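Lmo0740 protein (Listeria monocytogenes, PDB 4RFA) probably acts as a Crp-family transcriptional regulator, joining a cyclic nucleotide-binding domain fold to a helix-turn-helix DNA-binding domain. Local coordinates at residues 48-53 with 82-87; 53-58 with 101-106; 61-66 with 94-99; 70-75 with 183-188. One frame throughout, in Å; residues are numbered along the deposited sequence.

Contact 1. Residues 48-53 with 82-87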
loop_
_atom_site.group_PDB
_atom_site.type_symbol
_atom_site.label_atom_id
_atom_site.label_comp_id
_atom_site.label_asym_id
_atom_site.label_seq_id
_atom_site.Cartn_x
_atom_site.Cartn_y
_atom_site.Cartn_z
ATOM N N LYS A 48 11.656 -9.639 16.053
ATOM C CA LYS A 48 11.551 -9.401 14.628
ATOM C C LYS A 48 12.387 -8.175 14.247
ATOM O O LYS A 48 12.794 -7.400 15.103
ATOM C CB LYS A 48 10.077 -9.222 14.261
ATOM C CG LYS A 48 9.193 -10.235 14.975
ATOM C CD LYS A 48 7.917 -10.548 14.231
ATOM C CE LYS A 48 7.168 -11.668 14.939
ATOM N NZ LYS A 48 6.186 -12.285 14.009
ATOM N N SER A 49 12.638 -8.002 12.962
ATOM C CA SER A 49 13.448 -6.886 12.503
ATOM C C SER A 49 12.921 -6.228 11.238
ATOM O O SER A 49 12.081 -6.754 10.535
ATOM C CB SER A 49 14.902 -7.340 12.326
ATOM O OG SER A 49 14.970 -8.693 11.924
ATOM N N ILE A 50 13.432 -5.041 10.998
ATOM C CA ILE A 50 13.125 -4.222 9.857
ATOM C C ILE A 50 14.334 -4.329 8.909
ATOM O O ILE A 50 15.456 -4.466 9.384
ATOM C CB ILE A 50 12.902 -2.786 10.346
ATOM C CG1 ILE A 50 11.741 -2.748 11.332
ATOM C CG2 ILE A 50 12.597 -1.855 9.213
ATOM C CD1 ILE A 50 10.479 -3.402 10.801
ATOM N N PHE A 51 14.102 -4.284 7.594
ATOM C CA PHE A 51 15.186 -4.427 6.597
ATOM C C PHE A 51 15.300 -3.194 5.722
ATOM O O PHE A 51 14.340 -2.774 5.151
ATOM C CB PHE A 51 14.934 -5.649 5.686
ATOM C CG PHE A 51 14.812 -6.924 6.437
ATOM C CD1 PHE A 51 13.634 -7.235 7.112
ATOM C CD2 PHE A 51 15.860 -7.791 6.516
ATOM C CE1 PHE A 51 13.537 -8.398 7.872
ATOM C CE2 PHE A 51 15.772 -8.951 7.252
ATOM C CZ PHE A 51 14.617 -9.256 7.939
ATOM N N PHE A 52 16.480 -2.602 5.630
ATOM C CA PHE A 52 16.700 -1.489 4.703
ATOM C C PHE A 52 17.582 -1.817 3.534
ATOM O O PHE A 52 18.747 -2.214 3.717
ATOM C CB PHE A 52 17.382 -0.347 5.437
ATOM C CG PHE A 52 16.433 0.551 6.097
ATOM C CD1 PHE A 52 15.721 1.473 5.344
ATOM C CD2 PHE A 52 16.203 0.448 7.455
ATOM C CE1 PHE A 52 14.800 2.305 5.948
ATOM C CE2 PHE A 52 15.287 1.277 8.072
ATOM C CZ PHE A 52 14.585 2.211 7.320
ATOM N N ILE A 53 17.084 -1.578 2.334
ATOM C CA ILE A 53 17.867 -1.837 1.130
ATOM C C ILE A 53 18.762 -0.632 0.936
ATOM O O ILE A 53 18.288 0.505 0.946
ATOM C CB ILE A 53 17.000 -1.994 -0.105
ATOM C CG1 ILE A 53 15.844 -2.955 0.155
ATOM C CG2 ILE A 53 17.851 -2.349 -1.316
ATOM C CD1 ILE A 53 16.130 -4.162 1.000
ATOM N N LEU A 82 11.628 -2.866 4.630
ATOM C CA LEU A 82 11.004 -4.155 4.280
ATOM C C LEU A 82 10.733 -4.912 5.554
ATOM O O LEU A 82 11.320 -4.653 6.645
ATOM C CB LEU A 82 11.892 -5.061 3.416
ATOM C CG LEU A 82 11.899 -5.138 1.905
ATOM C CD1 LEU A 82 12.941 -6.096 1.391
ATOM C CD2 LEU A 82 10.568 -5.553 1.313
ATOM N N GLY A 83 9.803 -5.849 5.417
ATOM C CA GLY A 83 9.419 -6.700 6.518
ATOM C C GLY A 83 8.428 -6.071 7.475
ATOM O O GLY A 83 8.266 -6.567 8.598
ATOM N N ILE A 84 7.776 -4.979 7.083
ATOM C CA ILE A 84 6.753 -4.372 7.984
ATOM C C ILE A 84 5.521 -5.274 8.013
ATOM O O ILE A 84 4.840 -5.391 9.027
ATOM C CB ILE A 84 6.304 -2.960 7.585
ATOM C CG1 ILE A 84 7.501 -2.024 7.385
ATOM C CG2 ILE A 84 5.333 -2.405 8.636
ATOM C CD1 ILE A 84 8.053 -1.372 8.603
ATOM N N ASP A 85 5.279 -5.929 6.893
ATOM C CA ASP A 85 4.230 -6.939 6.743
ATOM C C ASP A 85 4.218 -7.982 7.818
ATOM O O ASP A 85 3.158 -8.496 8.189
ATOM C CB ASP A 85 4.372 -7.631 5.385
ATOM C CG ASP A 85 4.061 -6.714 4.231
ATOM O OD1 ASP A 85 3.375 -5.683 4.429
ATOM O OD2 ASP A 85 4.488 -7.026 3.103
ATOM N N ALA A 86 5.377 -8.285 8.362
ATOM C CA ALA A 86 5.477 -9.307 9.382
ATOM C C ALA A 86 4.853 -8.934 10.704
ATOM O O ALA A 86 4.644 -9.790 11.575
ATOM C CB ALA A 86 6.939 -9.638 9.592
ATOM N N PHE A 87 4.597 -7.642 10.892
ATOM C CA PHE A 87 3.936 -7.177 12.084
ATOM C C PHE A 87 2.432 -7.230 11.956
ATOM O O PHE A 87 1.729 -7.008 12.911
ATOM C CB PHE A 87 4.392 -5.753 12.393
ATOM C CG PHE A 87 5.812 -5.693 12.846
ATOM C CD1 PHE A 87 6.844 -5.759 11.930
ATOM C CD2 PHE A 87 6.106 -5.650 14.202
ATOM C CE1 PHE A 87 8.159 -5.751 12.347
ATOM C CE2 PHE A 87 7.421 -5.632 14.631
ATOM C CZ PHE A 87 8.447 -5.679 13.706
#

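Contact 2. Residues 53-58 with 101-106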
loop_
_atom_site.group_PDB
_atom_site.type_symbol
_atom_site.label_atom_id
_atom_site.label_comp_id
_atom_site.label_asym_id
_atom_site.label_seq_id
_atom_site.Cartn_x
_atom_site.Cartn_y
_atom_site.Cartn_z
ATOM N N ILE A 53 17.084 -1.578 2.334
ATOM C CA ILE A 53 17.867 -1.837 1.130
ATOM C C ILE A 53 18.762 -0.632 0.936
ATOM O O ILE A 53 18.288 0.505 0.946
ATOM C CB ILE A 53 17.000 -1.994 -0.105
ATOM C CG1 ILE A 53 15.844 -2.955 0.155
ATOM C CG2 ILE A 53 17.851 -2.349 -1.316
ATOM C CD1 ILE A 53 16.130 -4.162 1.000
ATOM N N VAL A 54 20.055 -0.866 0.806
ATOM C CA VAL A 54 20.984 0.248 0.567
ATOM C C VAL A 54 21.417 0.263 -0.879
ATOM O O VAL A 54 21.689 1.319 -1.416
ATOM C CB VAL A 54 22.199 0.272 1.522
ATOM C CG1 VAL A 54 21.744 0.275 2.968
ATOM C CG2 VAL A 54 23.109 -0.898 1.263
ATOM N N GLU A 55 21.444 -0.881 -1.541
ATOM C CA GLU A 55 21.699 -0.849 -2.972
ATOM C C GLU A 55 21.092 -2.029 -3.679
ATOM O O GLU A 55 20.899 -3.081 -3.079
ATOM C CB GLU A 55 23.214 -0.773 -3.236
ATOM C CG GLU A 55 23.987 -1.983 -2.821
ATOM C CD GLU A 55 25.506 -1.862 -3.083
ATOM O OE1 GLU A 55 26.119 -0.831 -2.722
ATOM O OE2 GLU A 55 26.088 -2.827 -3.639
ATOM N N GLY A 56 20.797 -1.862 -4.964
ATOM C CA GLY A 56 20.151 -2.918 -5.760
ATOM C C GLY A 56 18.614 -2.921 -5.732
ATOM O O GLY A 56 17.989 -2.124 -5.036
ATOM N N TYR A 57 18.022 -3.861 -6.471
ATOM C CA TYR A 57 16.589 -3.885 -6.725
ATOM C C TYR A 57 16.088 -5.288 -6.572
ATOM O O TYR A 57 16.773 -6.257 -6.881
ATOM C CB TYR A 57 16.281 -3.366 -8.143
ATOM C CG TYR A 57 16.611 -1.899 -8.317
ATOM C CD1 TYR A 57 17.868 -1.469 -8.699
ATOM C CD2 TYR A 57 15.661 -0.949 -8.081
ATOM C CE1 TYR A 57 18.145 -0.112 -8.844
ATOM C CE2 TYR A 57 15.920 0.376 -8.210
ATOM C CZ TYR A 57 17.166 0.797 -8.580
ATOM O OH TYR A 57 17.366 2.145 -8.705
ATOM N N ALA A 58 14.903 -5.420 -6.037
ATOM C CA ALA A 58 14.244 -6.706 -6.074
ATOM C C ALA A 58 12.825 -6.555 -6.565
ATOM O O ALA A 58 12.336 -5.445 -6.719
ATOM C CB ALA A 58 14.260 -7.346 -4.687
ATOM N N SER A 101 18.559 -7.251 -9.719
ATOM C CA SER A 101 19.811 -6.676 -10.146
ATOM C C SER A 101 20.933 -7.698 -9.864
ATOM O O SER A 101 20.698 -8.804 -9.323
ATOM C CB SER A 101 20.025 -5.327 -9.462
ATOM O OG SER A 101 19.941 -5.474 -8.068
ATOM N N GLU A 102 22.149 -7.361 -10.264
ATOM C CA GLU A 102 23.258 -8.306 -10.195
ATOM C C GLU A 102 23.579 -8.569 -8.729
ATOM O O GLU A 102 23.805 -9.718 -8.311
ATOM C CB GLU A 102 24.452 -7.758 -10.967
ATOM C CG GLU A 102 24.156 -7.512 -12.458
ATOM N N SER A 103 23.539 -7.496 -7.940
ATOM C CA SER A 103 23.560 -7.605 -6.487
ATOM C C SER A 103 22.680 -6.592 -5.760
ATOM O O SER A 103 22.211 -5.592 -6.336
ATOM C CB SER A 103 25.002 -7.472 -5.967
ATOM O OG SER A 103 25.409 -6.119 -6.069
ATOM N N LEU A 104 22.472 -6.900 -4.481
ATOM C CA LEU A 104 21.701 -6.132 -3.578
ATOM C C LEU A 104 22.254 -6.318 -2.167
ATOM O O LEU A 104 22.656 -7.444 -1.784
ATOM C CB LEU A 104 20.241 -6.584 -3.664
ATOM C CG LEU A 104 19.219 -5.962 -2.728
ATOM C CD1 LEU A 104 17.815 -6.008 -3.362
ATOM C CD2 LEU A 104 19.219 -6.621 -1.355
HETATM N N MSE A 105 22.282 -5.220 -1.420
HETATM C CA MSE A 105 22.764 -5.183 -0.037
HETATM C C MSE A 105 21.708 -4.601 0.811
HETATM O O MSE A 105 21.131 -3.590 0.460
HETATM C CB MSE A 105 23.918 -4.215 0.177
HETATM C CG MSE A 105 24.327 -3.991 1.659
HETATM SE SE MSE A 105 26.018 -2.951 1.616
HETATM C CE MSE A 105 27.153 -4.284 0.689
ATOM N N LEU A 106 21.491 -5.194 1.964
ATOM C CA LEU A 106 20.593 -4.605 2.938
ATOM C C LEU A 106 21.103 -4.704 4.339
ATOM O O LEU A 106 22.037 -5.452 4.615
ATOM C CB LEU A 106 19.219 -5.268 2.832
ATOM C CG LEU A 106 19.100 -6.748 3.129
ATOM C CD1 LEU A 106 19.246 -7.022 4.614
ATOM C CD2 LEU A 106 17.760 -7.258 2.655
#

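Contact 3. Residues 61-66 with 94-99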
loop_
_atom_site.group_PDB
_atom_site.type_symbol
_atom_site.label_atom_id
_atom_site.label_comp_id
_atom_site.label_asym_id
_atom_site.label_seq_id
_atom_site.Cartn_x
_atom_site.Cartn_y
_atom_site.Cartn_z
ATOM N N GLU A 61 6.728 -10.837 -6.030
ATOM C CA GLU A 61 5.915 -11.601 -6.977
ATOM C C GLU A 61 4.571 -12.046 -6.431
ATOM O O GLU A 61 4.499 -12.526 -5.310
ATOM C CB GLU A 61 6.674 -12.869 -7.363
ATOM C CG GLU A 61 8.111 -12.612 -7.800
ATOM C CD GLU A 61 8.736 -13.799 -8.526
ATOM O OE1 GLU A 61 8.055 -14.852 -8.625
ATOM O OE2 GLU A 61 9.899 -13.671 -8.982
ATOM N N LEU A 62 3.523 -11.952 -7.256
ATOM C CA LEU A 62 2.223 -12.565 -6.945
ATOM C C LEU A 62 2.288 -14.082 -7.188
ATOM O O LEU A 62 2.339 -14.545 -8.346
ATOM C CB LEU A 62 1.086 -11.928 -7.773
ATOM C CG LEU A 62 -0.298 -12.625 -7.666
ATOM C CD1 LEU A 62 -0.670 -12.977 -6.228
ATOM C CD2 LEU A 62 -1.397 -11.780 -8.291
ATOM N N GLU A 63 2.250 -14.848 -6.102
ATOM C CA GLU A 63 2.362 -16.300 -6.184
ATOM C C GLU A 63 1.103 -16.898 -6.818
ATOM O O GLU A 63 -0.007 -16.719 -6.304
ATOM C CB GLU A 63 2.631 -16.907 -4.799
ATOM C CG GLU A 63 3.988 -16.517 -4.226
ATOM C CD GLU A 63 5.153 -17.082 -5.023
ATOM O OE1 GLU A 63 4.971 -18.111 -5.714
ATOM O OE2 GLU A 63 6.261 -16.512 -4.955
ATOM N N ASP A 64 1.284 -17.580 -7.950
ATOM C CA ASP A 64 0.175 -18.234 -8.648
ATOM C C ASP A 64 0.752 -19.469 -9.287
ATOM O O ASP A 64 1.324 -19.402 -10.389
ATOM C CB ASP A 64 -0.411 -17.305 -9.727
ATOM C CG ASP A 64 -1.663 -17.882 -10.414
ATOM O OD1 ASP A 64 -1.982 -19.073 -10.279
ATOM O OD2 ASP A 64 -2.343 -17.120 -11.109
ATOM N N ASN A 65 0.591 -20.601 -8.622
ATOM C CA ASN A 65 1.152 -21.870 -9.131
ATOM C C ASN A 65 0.551 -22.365 -10.444
ATOM O O ASN A 65 1.110 -23.255 -11.064
ATOM C CB ASN A 65 1.064 -22.947 -8.062
ATOM C CG ASN A 65 1.945 -22.647 -6.859
ATOM O OD1 ASN A 65 1.638 -23.036 -5.731
ATOM N ND2 ASN A 65 3.051 -21.974 -7.097
ATOM N N LEU A 66 -0.574 -21.791 -10.866
ATOM C CA LEU A 66 -1.059 -21.972 -12.224
ATOM C C LEU A 66 -0.154 -21.295 -13.258
ATOM O O LEU A 66 -0.212 -21.639 -14.436
ATOM C CB LEU A 66 -2.461 -21.375 -12.378
ATOM C CG LEU A 66 -3.728 -22.222 -12.260
ATOM C CD1 LEU A 66 -4.916 -21.342 -12.660
ATOM C CD2 LEU A 66 -3.667 -23.469 -13.131
ATOM N N LYS A 94 -0.193 -14.669 -0.622
ATOM C CA LYS A 94 1.238 -14.963 -0.609
ATOM C C LYS A 94 1.979 -14.233 -1.732
ATOM O O LYS A 94 1.529 -14.199 -2.896
ATOM C CB LYS A 94 1.502 -16.462 -0.748
ATOM C CG LYS A 94 0.651 -17.339 0.152
ATOM C CD LYS A 94 0.440 -18.712 -0.465
ATOM C CE LYS A 94 -0.695 -19.456 0.216
ATOM N NZ LYS A 94 -0.754 -20.874 -0.234
ATOM N N HIS A 95 3.114 -13.651 -1.351
ATOM C CA HIS A 95 4.068 -13.028 -2.270
ATOM C C HIS A 95 5.492 -13.523 -1.884
ATOM O O HIS A 95 5.731 -13.896 -0.721
ATOM C CB HIS A 95 3.984 -11.480 -2.164
ATOM C CG HIS A 95 2.783 -10.854 -2.832
ATOM N ND1 HIS A 95 1.494 -10.987 -2.351
ATOM C CD2 HIS A 95 2.692 -10.036 -3.913
ATOM C CE1 HIS A 95 0.661 -10.319 -3.129
ATOM N NE2 HIS A 95 1.365 -9.733 -4.083
ATOM N N SER A 96 6.420 -13.536 -2.845
ATOM C CA SER A 96 7.859 -13.779 -2.556
ATOM C C SER A 96 8.738 -12.695 -3.219
ATOM O O SER A 96 8.251 -11.948 -4.056
ATOM C CB SER A 96 8.279 -15.163 -3.023
ATOM O OG SER A 96 8.559 -15.176 -4.403
ATOM N N ILE A 97 10.018 -12.630 -2.855
ATOM C CA ILE A 97 10.867 -11.478 -3.146
ATOM C C ILE A 97 12.158 -11.885 -3.809
ATOM O O ILE A 97 12.933 -12.564 -3.217
ATOM C CB ILE A 97 11.169 -10.690 -1.849
ATOM C CG1 ILE A 97 9.846 -10.190 -1.266
ATOM C CG2 ILE A 97 12.128 -9.539 -2.139
ATOM C CD1 ILE A 97 9.920 -9.491 0.073
ATOM N N THR A 98 12.382 -11.447 -5.046
ATOM C CA THR A 98 13.474 -11.920 -5.869
ATOM C C THR A 98 14.358 -10.774 -6.284
ATOM O O THR A 98 13.868 -9.732 -6.727
ATOM C CB THR A 98 12.911 -12.535 -7.160
ATOM O OG1 THR A 98 11.974 -13.554 -6.819
ATOM C CG2 THR A 98 13.978 -13.082 -8.050
ATOM N N VAL A 99 15.658 -10.980 -6.189
ATOM C CA VAL A 99 16.636 -9.993 -6.520
ATOM C C VAL A 99 16.703 -9.885 -8.017
ATOM O O VAL A 99 16.859 -10.893 -8.708
ATOM C CB VAL A 99 17.996 -10.354 -5.908
ATOM C CG1 VAL A 99 19.077 -9.394 -6.351
ATOM C CG2 VAL A 99 17.848 -10.334 -4.383
#

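Contact 4. Residues 70-75 with 183-188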
loop_
_atom_site.group_PDB
_atom_site.type_symbol
_atom_site.label_atom_id
_atom_site.label_comp_id
_atom_site.label_asym_id
_atom_site.label_seq_id
_atom_site.Cartn_x
_atom_site.Cartn_y
_atom_site.Cartn_z
ATOM N N ASN A 70 5.568 -15.811 -12.429
ATOM C CA ASN A 70 4.633 -15.002 -11.749
ATOM C C ASN A 70 4.733 -13.551 -12.190
ATOM O O ASN A 70 5.788 -13.063 -12.584
ATOM C CB ASN A 70 4.886 -15.033 -10.258
ATOM C CG ASN A 70 4.561 -16.384 -9.619
ATOM O OD1 ASN A 70 3.623 -17.085 -10.018
ATOM N ND2 ASN A 70 5.300 -16.707 -8.567
ATOM N N TYR A 71 3.615 -12.868 -12.046
ATOM C CA TYR A 71 3.566 -11.439 -12.185
ATOM C C TYR A 71 4.363 -10.805 -11.066
ATOM O O TYR A 71 4.599 -11.399 -10.023
ATOM C CB TYR A 71 2.118 -10.977 -12.086
ATOM C CG TYR A 71 1.226 -11.418 -13.226
ATOM C CD1 TYR A 71 1.730 -11.611 -14.505
ATOM C CD2 TYR A 71 -0.147 -11.594 -13.027
ATOM C CE1 TYR A 71 0.904 -11.985 -15.558
ATOM C CE2 TYR A 71 -0.991 -11.961 -14.078
ATOM C CZ TYR A 71 -0.456 -12.157 -15.344
ATOM O OH TYR A 71 -1.269 -12.522 -16.398
ATOM N N ILE A 72 4.727 -9.558 -11.264
ATOM C CA ILE A 72 5.445 -8.794 -10.262
ATOM C C ILE A 72 4.501 -7.737 -9.769
ATOM O O ILE A 72 3.951 -6.972 -10.578
ATOM C CB ILE A 72 6.652 -8.110 -10.889
ATOM C CG1 ILE A 72 7.667 -9.161 -11.312
ATOM C CG2 ILE A 72 7.197 -7.022 -9.967
ATOM C CD1 ILE A 72 8.735 -8.640 -12.279
ATOM N N SER A 73 4.320 -7.686 -8.458
ATOM C CA SER A 73 3.349 -6.773 -7.854
ATOM C C SER A 73 3.976 -5.435 -7.684
ATOM O O SER A 73 3.335 -4.427 -7.891
ATOM C CB SER A 73 2.917 -7.285 -6.450
ATOM O OG SER A 73 2.366 -8.592 -6.591
ATOM N N ILE A 74 5.232 -5.411 -7.250
ATOM C CA ILE A 74 5.895 -4.126 -7.037
ATOM C C ILE A 74 7.384 -4.354 -6.946
ATOM O O ILE A 74 7.784 -5.453 -6.605
ATOM C CB ILE A 74 5.326 -3.445 -5.723
ATOM C CG1 ILE A 74 5.816 -2.013 -5.549
ATOM C CG2 ILE A 74 5.624 -4.290 -4.521
ATOM C CD1 ILE A 74 5.012 -1.229 -4.491
ATOM N N PHE A 75 8.188 -3.327 -7.230
ATOM C CA PHE A 75 9.605 -3.404 -7.026
ATOM C C PHE A 75 10.029 -2.894 -5.655
ATOM O O PHE A 75 9.381 -2.065 -5.101
ATOM C CB PHE A 75 10.319 -2.638 -8.126
ATOM C CG PHE A 75 10.181 -3.294 -9.459
ATOM C CD1 PHE A 75 10.980 -4.389 -9.787
ATOM C CD2 PHE A 75 9.194 -2.909 -10.337
ATOM C CE1 PHE A 75 10.822 -5.060 -10.994
ATOM C CE2 PHE A 75 9.012 -3.584 -11.557
ATOM C CZ PHE A 75 9.822 -4.670 -11.882
ATOM N N GLN A 183 11.800 -6.827 -21.645
ATOM C CA GLN A 183 10.478 -7.213 -22.103
ATOM C C GLN A 183 9.721 -8.177 -21.205
ATOM O O GLN A 183 8.507 -8.024 -20.970
ATOM C CB GLN A 183 10.571 -7.779 -23.519
ATOM C CG GLN A 183 9.257 -7.717 -24.265
ATOM C CD GLN A 183 9.440 -7.966 -25.735
ATOM O OE1 GLN A 183 9.914 -7.100 -26.496
ATOM N NE2 GLN A 183 9.088 -9.159 -26.143
ATOM N N SER A 184 10.399 -9.221 -20.758
ATOM C CA SER A 184 9.779 -10.213 -19.877
ATOM C C SER A 184 9.392 -9.614 -18.531
ATOM O O SER A 184 8.305 -9.863 -17.999
ATOM C CB SER A 184 10.757 -11.399 -19.653
ATOM O OG SER A 184 10.169 -12.336 -18.775
ATOM N N VAL A 185 10.272 -8.785 -17.979
ATOM C CA VAL A 185 9.994 -8.171 -16.704
ATOM C C VAL A 185 8.841 -7.144 -16.835
ATOM O O VAL A 185 7.890 -7.152 -16.030
ATOM C CB VAL A 185 11.250 -7.558 -16.127
ATOM C CG1 VAL A 185 10.948 -6.680 -14.925
ATOM C CG2 VAL A 185 12.276 -8.682 -15.773
ATOM N N LEU A 186 8.891 -6.332 -17.887
ATOM C CA LEU A 186 7.861 -5.355 -18.127
ATOM C C LEU A 186 6.544 -6.039 -18.228
ATOM O O LEU A 186 5.589 -5.563 -17.653
ATOM C CB LEU A 186 8.139 -4.518 -19.378
ATOM C CG LEU A 186 7.262 -3.316 -19.657
ATOM C CD1 LEU A 186 7.385 -2.328 -18.516
ATOM C CD2 LEU A 186 7.709 -2.681 -20.967
ATOM N N ALA A 187 6.485 -7.156 -18.945
ATOM C CA ALA A 187 5.259 -7.893 -19.069
ATOM C C ALA A 187 4.715 -8.402 -17.741
ATOM O O ALA A 187 3.486 -8.422 -17.514
ATOM C CB ALA A 187 5.419 -9.059 -19.998
ATOM N N ARG A 188 5.608 -8.898 -16.902
ATOM C CA ARG A 188 5.218 -9.391 -15.607
ATOM C C ARG A 188 4.696 -8.268 -14.741
ATOM O O ARG A 188 3.706 -8.471 -14.016
ATOM C CB ARG A 188 6.353 -10.134 -14.936
ATOM C CG ARG A 188 6.745 -11.390 -15.711
ATOM C CD ARG A 188 8.073 -11.925 -15.267
ATOM N NE ARG A 188 8.005 -12.379 -13.908
ATOM C CZ ARG A 188 9.069 -12.490 -13.141
ATOM N NH1 ARG A 188 10.270 -12.182 -13.639
ATOM N NH2 ARG A 188 8.925 -12.906 -11.906
#

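Contact 1. Residues 48-53 with 82-87
Phe51 and Leu82 form an antiparallel, hydrogen-bonded pair in the beta-roll of the cyclic nucleotide-binding domain. Phe51 N donates to Leu82 O at 3.0 Å, with an angle of 158° at the hydrogen. Leu82 N returns the bond to Phe51 O at 2.8 Å. Both side chains lie on the same face of the sheet, and Phe51 CB rests on Leu82 CB at 3.8 Å. On the same strand Ile53 CD1 meets Leu82 CD1 at 3.8 Å, the two side chains crossing obliquely. After Leu82 the chain turns into the short 3-10 segment 85-87. This turn probably corresponds to the phosphate-binding cassette of relatives that bind cyclic nucleotides. Gly83 makes the turn with a positive phi of 81°. Having no side chain, it brings its CA to 4.3 Å from Phe51 CD1. The tip of Ile50 fits into the turn. Its chi2 of -52° places CD1 between two side chains of the turn, against Ile84 CD1 at 3.9 Å and Phe87 CE1. Ile50 and the Phe87 side chain cross at about a right angle. Lys48 CB touches Phe87 CZ. The turn also faces the dimer partner: Phe136 of the second subunit packs on Ile84, and Thr130 OG1 of that subunit hydrogen-bonds to Phe87 O. Within the turn itself, Gly83 O and Ile84 O both lie at the edge of the Phe87 ring, in its plane. The ring's CE1 atom touches Ile50 CD1 at 3.6 Å.

Contact 2. Residues 53-58 with 101-106
Ile53 and Leu106 face each other as a non-hydrogen-bonded antiparallel pair, and Glu55 and Met105 as a hydrogen-bonded one. The short strands 53-55 and 103-106 approach to 4.7 Å between axes, with 136° between their directions. The register slips by one residue between the two pairs. Val54 and Glu55 both face Met105, which makes a classic beta bulge. Met105 O accepts from Val54 N at 2.9 Å and weakly from Glu55 N at 3.4 Å. Met105 N donates back to Glu55 O at 3.0 Å. Past the bulge, Gly56 runs close to the other strand, and its CA makes a CA-H...O contact with Ser103 O. These are neighbouring inner strands of the four-stranded sheet in the beta-roll; just beyond Gly56 the chain passes from this sheet into strand 58-62 of the other. The hydroxyl of Ser101 ties that crossing down. Its OG accepts from Tyr57 N at 3.0 Å and donates to Ser103 O at 2.9 Å, standing 51° out of that carbonyl plane. Met105 is a selenomethionine. Its CG is anti to the backbone N (chi1 172°) and presses on Val54 CG2 at 3.3 Å, tighter than usual van der Waals contact. The selenium touches the same methyl, and Glu55 CG packs on Met105 CB. Leu104 points its CD1 at the carbonyl of Tyr57 and at Ala58 CB, while its CG lies by Ile53 CG2. Ile53 CD1 sits on Leu106 CB at 3.8 Å and also touches Leu106 CD2.

Contact 3. Residues 61-66 with 94-99
Glu61 and Ser96 form the hydrogen-bonded pair of two antiparallel strands in the three-stranded sheet of the beta-roll. Glu61 N donates to Ser96 O at 2.7 Å, and Ser96 N to Glu61 O at 3.3 Å. Glu61 O, the backbone oxygen, also receives a CA-H...O contact from His95 CA at 3.1 Å. The two glutamates on segment 61-66 take different shapes. Glu61 places CG anti to its carbonyl carbon (chi1 -50°) and stays extended beyond it. Its OE2 meets the hydroxyl of Thr98: OG1 donates at 3.0 Å, from 61° out of the carboxylate plane. Glu63 is bent instead, with chi2 at -66°. It curls its acid back to Ser96, whose OG donates to Glu63 OE2 at 2.7 Å, nearly in line with the C-O bond. The CB and CG atoms of Glu63 lie over the carbonyl of Lys94. His95 points to the other face, together with Leu62. Leu62 CA lies over one face of the His95 ring, and Tyr140 of the second subunit meets that ring edge-to-face. Each acid thus accepts a hydrogen bond from a hydroxyl of strand 95-99. Glu61 OE2 also forms a salt bridge with Arg188 NH2, and Asn70 ND2 bonds weakly to both carboxylates. Such partners would be expected to favour a charged Glu61, although that residue is buried.

Contact 4. Residues 70-75 with 183-188
Ile72 meets Arg188 where strand 72-75 passes helix 183-188 at 105°, with 8.9 Å between the axes. Ile72 N donates to Arg188 O at 3.1 Å, and the donor stands 72° out of the carbonyl plane. The same oxygen lies near Tyr71 CB. The Arg188 side chain reaches Asn70, just before the strand; chi3 of 65° bends the chain and places NE beside Asn70 O. Arg188 NE then donates to Asn70 O at 2.7 Å. This bond lies in the guanidinium plane and runs nearly along the C=O axis. Arg188 NH2 adds a weak bond to Asn70 O at 3.2 Å. One face of the guanidinium is covered by Ile72 CD1, 3.9 Å above its plane and over its centre. Ile72 CD1 also meets Val185 CG1 at 4.0 Å. Val185 CG1 reaches Phe75 CZ at 3.8 Å, at the edge of that ring. Helix 183-189 is followed by helix 194-206, and the two fit the helix-turn-helix of this family. The contact thus probably joins the DNA-binding domain, through the first helix of that motif, to an outer strand of the beta-roll. Arg191 NH2 also hydrogen-bonds to Ser73 O. The positive charge of Arg188 would be expected to be balanced by the carboxylate of Glu61, with the backbone carbonyl of Asn70 as a second acceptor, while apolar packing covers the guanidinium face.

How the contacts relate
Contacts 1 and 2 share Ile53 and the strand 49-55; their centres lie 15 Å apart in one sheet of the beta-roll. Contact 3 belongs to the other sheet, and Ala58 of contact 2 packs on its strand 95-99. Contacts 3 and 4 are closest, 11 Å between centres. Strands 58-62 and 72-76 join them directly, with Leu62 N 3.0 Å from Tyr71 O, a probable hydrogen bond. The pairing of Glu61 with Arg188 carries this link on to the probable DNA-binding domain. Contact 1, in the region that probably corresponds to the phosphate-binding cassette of the family, lies about 23 Å from contact 4 between centres, and the two do not touch.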